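Local coordinates for Tat pathway signal sequence domain protein (Parabacteroides merdae, PDB 4Q9A) that probably hydrolyses ester bonds of acylated substrates, as a putative GDSL-like lipase/acylhydrolase of the SGNH hydrolase clan, at residues 96-102 against 141-147; 151-157 against 201-207. All blocks are in the same frame, centred on the assembly; numbering follows the deposited sequence.

Interaction 1: residues 96-102 against 141-147; sequences PDVLSIL and TQIVLCE
V98 to I101 pair in register with Q142 to L145 as two parallel strands, inclined by 17° and 4.7 Å apart at their closest. L99 and I101 carry the pairing: their amides give to the carbonyls of Q142 and V144, and their carbonyls accept from V144 N and C146 N. The V144 N to L99 O bond measures 2.9 Å. Q142 N to D97 O (3.0 Å) opens the series with a nearly straight N-H. The backbones of V98, S100 and L102 bond instead to strand 21-26.

Before the strands begin, T141 OG1 donates to P96 O at 2.6 Å, approaching almost head-on to the carbonyl. A chi1 of -61° sets OG1 beside its own backbone N and lets CG2 lie against L99 CB (3.6 Å). With an alanine here, P96 O is likely to lose this donor and a gap to open beside L99 CB.

On one face I101 sits between two neighbours, its CD1 at I143 CG2 (4.1 Å) and its CB at L145 CD1 (4.0 Å), while helix 120-137 packs on L99 and I143. On the other, V98 CG1 meets V144 CG2 at an angle (4.1 Å), and S100 OG turns to W222 NE1 of helix 212-226. Farther along, L102 CD1 rests on C146 CB.

This is the parallel core of an alpha/beta/alpha sandwich: main-chain bonds satisfy the buried amides, and branched aliphatic groups pack on both faces, joined on the V98 and V144 face by S100 and Q142, whose partners W222 and N15 lie beyond the two strands.

Interaction 2: residues 151-157 against 201-207; sequences LRDGAAI and RYWSNDG
A155 and A156 meet N205 and D206 through their main chains: A155 N donates to N205 O, in the carbonyl plane on a lone pair, and A156 N to D206 O, each at 2.8 Å. A third such bond runs from L151 N to G207 O (3.0 Å), and the backbones of G154 and G207 lie so near, CA to CA 3.7 Å, that a side chain on either would meet the opposite segment.

R201 adds a side-chain grip. Its NE gives to D153 O at 2.8 Å, at the guanidinium edge but 17° out of plane, while A155 N lies over one face of the same group. The D153 carboxylate stays beyond salt-bridge distance. L151 crosses W203 at about a right angle, CD2 against W203 CB (3.6 Å) and CD1 near S204 CB (3.9 Å); F191 of helix 187-194 touches both L151 and W203.

Behind these contacts, a type I turn from L151 to G154 shapes one loop, and an ST motif, G207 N to S204 OG, shapes the other. With CG between its own backbone N and carbonyl carbon (chi1 50°), D206 brings OD1 to the amides of V208 and H209, further along the chain. W203 NE1 bonds to A198 O, and its side chain packs on A64 of the second subunit.

D206 and H209 fit the DxxH sequence that, in related SGNH hydrolases, supplies two members of the catalytic triad. The bonds from A156 and L151 use the backbone carbonyls of D206 and G207, so the loop probably helps to set the path of this segment while leaving the D206 carboxylate to other partners.

In the fold
Interaction 1 lies in the buried centre of the chain, joining two strands of the parallel sheet, whereas interaction 2, about 26 Å away between centres, is partly exposed and joins a loop to the end of a short helix and the turn after it. They follow one another along the chain: the loop at 151-157 comes shortly after strand 142-146. Backbone hydrogen bonds hold both, but in 96-102 against 141-147 they repeat regularly and are flanked by aliphatic side chains under helices, while in 151-157 against 201-207 they are scattered among turns, glycines and an arginine. Helix 212-226 borders both, through W222 at the sheet and P213 near W203; the second subunit reaches only interaction 2.

Interaction 1: residues 96-102 against 141-147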
loop_
_atom_site.group_PDB
_atom_site.type_symbol
_atom_site.label_atom_id
_atom_site.label_comp_id
_atom_site.label_asym_id
_atom_site.label_seq_id
_atom_site.Cartn_x
_atom_site.Cartn_y
_atom_site.Cartn_z
ATOM N N PRO A 96 19.823 -12.735 -2.249
ATOM C CA PRO A 96 18.371 -12.856 -2.055
ATOM C C PRO A 96 17.844 -14.284 -2.082
ATOM O O PRO A 96 18.215 -15.094 -2.942
ATOM C CB PRO A 96 17.787 -12.049 -3.220
ATOM C CG PRO A 96 18.867 -12.053 -4.266
ATOM C CD PRO A 96 20.132 -11.997 -3.494
ATOM N N ASP A 97 16.954 -14.576 -1.133
ATOM C CA ASP A 97 16.265 -15.857 -1.038
ATOM C C ASP A 97 15.174 -15.915 -2.132
ATOM O O ASP A 97 14.912 -16.977 -2.722
ATOM C CB ASP A 97 15.695 -16.031 0.380
ATOM C CG ASP A 97 16.784 -16.209 1.440
ATOM O OD1 ASP A 97 17.610 -17.132 1.294
ATOM O OD2 ASP A 97 16.800 -15.434 2.417
ATOM N N VAL A 98 14.573 -14.745 -2.414
ATOM C CA VAL A 98 13.535 -14.536 -3.422
ATOM C C VAL A 98 13.895 -13.273 -4.208
ATOM O O VAL A 98 13.992 -12.185 -3.637
ATOM C CB VAL A 98 12.118 -14.460 -2.796
ATOM C CG1 VAL A 98 11.062 -14.124 -3.842
ATOM C CG2 VAL A 98 11.769 -15.758 -2.094
ATOM N N LEU A 99 14.114 -13.429 -5.508
ATOM C CA LEU A 99 14.463 -12.322 -6.388
ATOM C C LEU A 99 13.350 -12.114 -7.424
ATOM O O LEU A 99 12.904 -13.063 -8.045
ATOM C CB LEU A 99 15.836 -12.597 -7.058
ATOM C CG LEU A 99 16.258 -11.715 -8.235
ATOM C CD1 LEU A 99 16.637 -10.308 -7.784
ATOM C CD2 LEU A 99 17.371 -12.355 -8.986
ATOM N N SER A 100 12.904 -10.872 -7.588
ATOM C CA SER A 100 11.836 -10.502 -8.510
ATOM C C SER A 100 12.394 -9.573 -9.584
ATOM O O SER A 100 13.098 -8.601 -9.273
ATOM C CB SER A 100 10.667 -9.857 -7.767
ATOM O OG SER A 100 9.731 -9.305 -8.677
ATOM N N ILE A 101 12.108 -9.899 -10.853
ATOM C CA ILE A 101 12.603 -9.129 -11.987
ATOM C C ILE A 101 11.446 -8.713 -12.892
ATOM O O ILE A 101 10.647 -9.554 -13.312
ATOM C CB ILE A 101 13.706 -9.914 -12.778
ATOM C CG1 ILE A 101 14.888 -10.289 -11.850
ATOM C CG2 ILE A 101 14.188 -9.124 -14.039
ATOM C CD1 ILE A 101 15.666 -11.473 -12.264
ATOM N N LEU A 102 11.379 -7.411 -13.193
ATOM C CA LEU A 102 10.421 -6.822 -14.127
ATOM C C LEU A 102 11.234 -5.940 -15.058
ATOM O O LEU A 102 11.684 -4.870 -14.654
ATOM C CB LEU A 102 9.279 -6.046 -13.414
ATOM C CG LEU A 102 8.327 -5.222 -14.300
ATOM C CD1 LEU A 102 7.544 -6.108 -15.287
ATOM C CD2 LEU A 102 7.374 -4.405 -13.469
ATOM N N THR A 141 18.353 -19.304 -5.024
ATOM C CA THR A 141 17.432 -18.191 -5.179
ATOM C C THR A 141 16.210 -18.619 -6.005
ATOM O O THR A 141 16.342 -19.238 -7.082
ATOM C CB THR A 141 18.141 -16.980 -5.793
ATOM O OG1 THR A 141 19.186 -16.591 -4.890
ATOM C CG2 THR A 141 17.197 -15.790 -6.012
ATOM N N GLN A 142 15.029 -18.274 -5.472
ATOM C CA GLN A 142 13.754 -18.463 -6.107
ATOM C C GLN A 142 13.482 -17.201 -6.916
ATOM O O GLN A 142 13.425 -16.105 -6.348
ATOM C CB GLN A 142 12.684 -18.710 -5.046
ATOM C CG GLN A 142 12.835 -20.012 -4.301
ATOM C CD GLN A 142 11.738 -20.169 -3.280
ATOM O OE1 GLN A 142 10.575 -20.459 -3.603
ATOM N NE2 GLN A 142 12.084 -19.998 -2.021
ATOM N N ILE A 143 13.377 -17.344 -8.251
ATOM C CA ILE A 143 13.129 -16.208 -9.135
ATOM C C ILE A 143 11.615 -16.084 -9.469
ATOM O O ILE A 143 10.921 -17.075 -9.736
ATOM C CB ILE A 143 13.995 -16.257 -10.427
ATOM C CG1 ILE A 143 15.470 -16.508 -10.113
ATOM C CG2 ILE A 143 13.823 -14.972 -11.252
ATOM C CD1 ILE A 143 16.327 -16.817 -11.323
ATOM N N VAL A 144 11.142 -14.825 -9.430
ATOM C CA VAL A 144 9.823 -14.338 -9.790
ATOM C C VAL A 144 10.078 -13.438 -10.982
ATOM O O VAL A 144 10.594 -12.335 -10.813
ATOM C CB VAL A 144 9.062 -13.597 -8.645
ATOM C CG1 VAL A 144 7.640 -13.281 -9.062
ATOM C CG2 VAL A 144 9.062 -14.390 -7.357
ATOM N N LEU A 145 9.800 -13.943 -12.190
ATOM C CA LEU A 145 9.944 -13.185 -13.427
ATOM C C LEU A 145 8.577 -12.614 -13.792
ATOM O O LEU A 145 7.607 -13.364 -13.879
ATOM C CB LEU A 145 10.537 -14.049 -14.549
ATOM C CG LEU A 145 11.016 -13.286 -15.784
ATOM C CD1 LEU A 145 12.223 -12.399 -15.478
ATOM C CD2 LEU A 145 11.311 -14.228 -16.912
ATOM N N CYS A 146 8.496 -11.282 -13.941
ATOM C CA CYS A 146 7.261 -10.549 -14.230
ATOM C C CYS A 146 7.108 -10.245 -15.723
ATOM O O CYS A 146 8.100 -9.959 -16.418
ATOM C CB CYS A 146 7.217 -9.263 -13.416
ATOM S SG CYS A 146 7.291 -9.506 -11.624
ATOM N N GLU A 147 5.856 -10.270 -16.197
ATOM C CA GLU A 147 5.527 -9.987 -17.592
ATOM C C GLU A 147 5.603 -8.471 -17.868
ATOM O O GLU A 147 4.851 -7.710 -17.234
ATOM C CB GLU A 147 4.116 -10.533 -17.959
ATOM C CG GLU A 147 3.789 -10.486 -19.443
ATOM C CD GLU A 147 2.421 -10.992 -19.858
ATOM O OE1 GLU A 147 1.453 -10.824 -19.080
ATOM O OE2 GLU A 147 2.311 -11.531 -20.982
#

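Interaction 2: residues 151-157 against 201-207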
loop_
_atom_site.group_PDB
_atom_site.type_symbol
_atom_site.label_atom_id
_atom_site.label_comp_id
_atom_site.label_asym_id
_atom_site.label_seq_id
_atom_site.Cartn_x
_atom_site.Cartn_y
_atom_site.Cartn_z
ATOM N N LEU A 151 -0.757 -0.417 -21.349
ATOM C CA LEU A 151 -2.160 -0.058 -21.419
ATOM C C LEU A 151 -2.301 0.796 -22.718
ATOM O O LEU A 151 -1.744 1.893 -22.811
ATOM C CB LEU A 151 -2.592 0.647 -20.127
ATOM C CG LEU A 151 -2.677 -0.265 -18.867
ATOM C CD1 LEU A 151 -1.342 -0.281 -18.065
ATOM C CD2 LEU A 151 -3.826 0.160 -17.962
ATOM N N ARG A 152 -2.926 0.202 -23.763
ATOM C CA ARG A 152 -3.086 0.739 -25.116
ATOM C C ARG A 152 -3.606 2.187 -25.172
ATOM O O ARG A 152 -3.184 2.967 -26.051
ATOM C CB ARG A 152 -4.014 -0.160 -25.939
ATOM C CG ARG A 152 -3.374 -1.473 -26.361
ATOM C CD ARG A 152 -4.083 -2.130 -27.531
ATOM N NE ARG A 152 -3.427 -3.380 -27.932
ATOM C CZ ARG A 152 -3.392 -3.848 -29.176
ATOM N NH1 ARG A 152 -3.971 -3.174 -30.165
ATOM N NH2 ARG A 152 -2.771 -4.991 -29.445
ATOM N N ASP A 153 -4.528 2.543 -24.251
ATOM C CA ASP A 153 -5.075 3.898 -24.214
ATOM C C ASP A 153 -4.312 4.803 -23.226
ATOM O O ASP A 153 -4.864 5.776 -22.705
ATOM C CB ASP A 153 -6.584 3.901 -23.916
ATOM C CG ASP A 153 -7.352 5.068 -24.549
ATOM O OD1 ASP A 153 -6.793 5.734 -25.470
ATOM O OD2 ASP A 153 -8.521 5.301 -24.147
ATOM N N GLY A 154 -3.028 4.514 -23.037
ATOM C CA GLY A 154 -2.140 5.332 -22.219
ATOM C C GLY A 154 -1.635 6.480 -23.068
ATOM O O GLY A 154 -1.713 6.413 -24.304
ATOM N N ALA A 155 -1.117 7.534 -22.420
ATOM C CA ALA A 155 -0.609 8.735 -23.088
ATOM C C ALA A 155 0.608 8.483 -23.996
ATOM O O ALA A 155 0.688 9.099 -25.056
ATOM C CB ALA A 155 -0.251 9.795 -22.059
ATOM N N ALA A 156 1.541 7.601 -23.586
ATOM C CA ALA A 156 2.806 7.321 -24.280
ATOM C C ALA A 156 2.735 6.251 -25.376
ATOM O O ALA A 156 3.708 6.092 -26.132
ATOM C CB ALA A 156 3.849 6.902 -23.265
ATOM N N ILE A 157 1.613 5.520 -25.474
ATOM C CA ILE A 157 1.505 4.439 -26.448
ATOM C C ILE A 157 0.772 4.879 -27.729
ATOM O O ILE A 157 -0.331 5.448 -27.685
ATOM C CB ILE A 157 0.882 3.163 -25.795
ATOM C CG1 ILE A 157 1.950 2.384 -25.018
ATOM C CG2 ILE A 157 0.259 2.230 -26.810
ATOM C CD1 ILE A 157 2.054 2.723 -23.590
ATOM N N ARG A 201 -6.305 5.076 -18.310
ATOM C CA ARG A 201 -5.644 6.211 -17.664
ATOM C C ARG A 201 -5.979 6.363 -16.163
ATOM O O ARG A 201 -5.350 7.173 -15.474
ATOM C CB ARG A 201 -5.866 7.492 -18.459
ATOM C CG ARG A 201 -5.049 7.404 -19.739
ATOM C CD ARG A 201 -4.884 8.701 -20.459
ATOM N NE ARG A 201 -4.847 8.450 -21.896
ATOM C CZ ARG A 201 -4.486 9.349 -22.800
ATOM N NH1 ARG A 201 -4.085 10.557 -22.421
ATOM N NH2 ARG A 201 -4.505 9.042 -24.091
ATOM N N TYR A 202 -6.899 5.532 -15.656
ATOM C CA TYR A 202 -7.209 5.411 -14.238
ATOM C C TYR A 202 -6.103 4.552 -13.603
ATOM O O TYR A 202 -5.613 4.864 -12.514
ATOM C CB TYR A 202 -8.612 4.785 -14.044
ATOM C CG TYR A 202 -8.975 4.489 -12.606
ATOM C CD1 TYR A 202 -9.453 5.490 -11.767
ATOM C CD2 TYR A 202 -8.863 3.203 -12.087
ATOM C CE1 TYR A 202 -9.795 5.224 -10.442
ATOM C CE2 TYR A 202 -9.219 2.922 -10.770
ATOM C CZ TYR A 202 -9.670 3.940 -9.945
ATOM O OH TYR A 202 -10.006 3.703 -8.637
ATOM N N TRP A 203 -5.693 3.496 -14.320
ATOM C CA TRP A 203 -4.694 2.531 -13.886
ATOM C C TRP A 203 -3.286 3.034 -14.099
ATOM O O TRP A 203 -2.424 2.786 -13.259
ATOM C CB TRP A 203 -4.889 1.208 -14.642
ATOM C CG TRP A 203 -6.264 0.633 -14.494
ATOM C CD1 TRP A 203 -7.303 0.752 -15.367
ATOM C CD2 TRP A 203 -6.775 -0.062 -13.353
ATOM N NE1 TRP A 203 -8.419 0.122 -14.863
ATOM C CE2 TRP A 203 -8.128 -0.371 -13.618
ATOM C CE3 TRP A 203 -6.222 -0.451 -12.116
ATOM C CZ2 TRP A 203 -8.931 -1.069 -12.706
ATOM C CZ3 TRP A 203 -7.024 -1.144 -11.211
ATOM C CH2 TRP A 203 -8.358 -1.450 -11.513
ATOM N N SER A 204 -3.046 3.701 -15.242
ATOM C CA SER A 204 -1.750 4.240 -15.670
ATOM C C SER A 204 -1.991 5.333 -16.667
ATOM O O SER A 204 -2.603 5.076 -17.704
ATOM C CB SER A 204 -0.881 3.149 -16.295
ATOM O OG SER A 204 0.037 3.727 -17.210
ATOM N N ASN A 205 -1.493 6.544 -16.387
ATOM C CA ASN A 205 -1.732 7.673 -17.276
ATOM C C ASN A 205 -0.955 7.568 -18.609
ATOM O O ASN A 205 -1.549 7.853 -19.648
ATOM C CB ASN A 205 -1.448 8.996 -16.582
ATOM C CG ASN A 205 -1.847 10.183 -17.426
ATOM O OD1 ASN A 205 -1.017 10.750 -18.133
ATOM N ND2 ASN A 205 -3.132 10.544 -17.429
ATOM N N ASP A 206 0.330 7.132 -18.587
ATOM C CA ASP A 206 1.133 7.020 -19.815
ATOM C C ASP A 206 1.024 5.637 -20.504
ATOM O O ASP A 206 1.422 5.504 -21.671
ATOM C CB ASP A 206 2.608 7.360 -19.562
ATOM C CG ASP A 206 3.267 6.646 -18.397
ATOM O OD1 ASP A 206 3.015 5.440 -18.216
ATOM O OD2 ASP A 206 4.089 7.276 -17.713
ATOM N N GLY A 207 0.483 4.643 -19.791
ATOM C CA GLY A 207 0.326 3.281 -20.298
ATOM C C GLY A 207 1.543 2.401 -20.063
ATOM O O GLY A 207 1.536 1.225 -20.416
#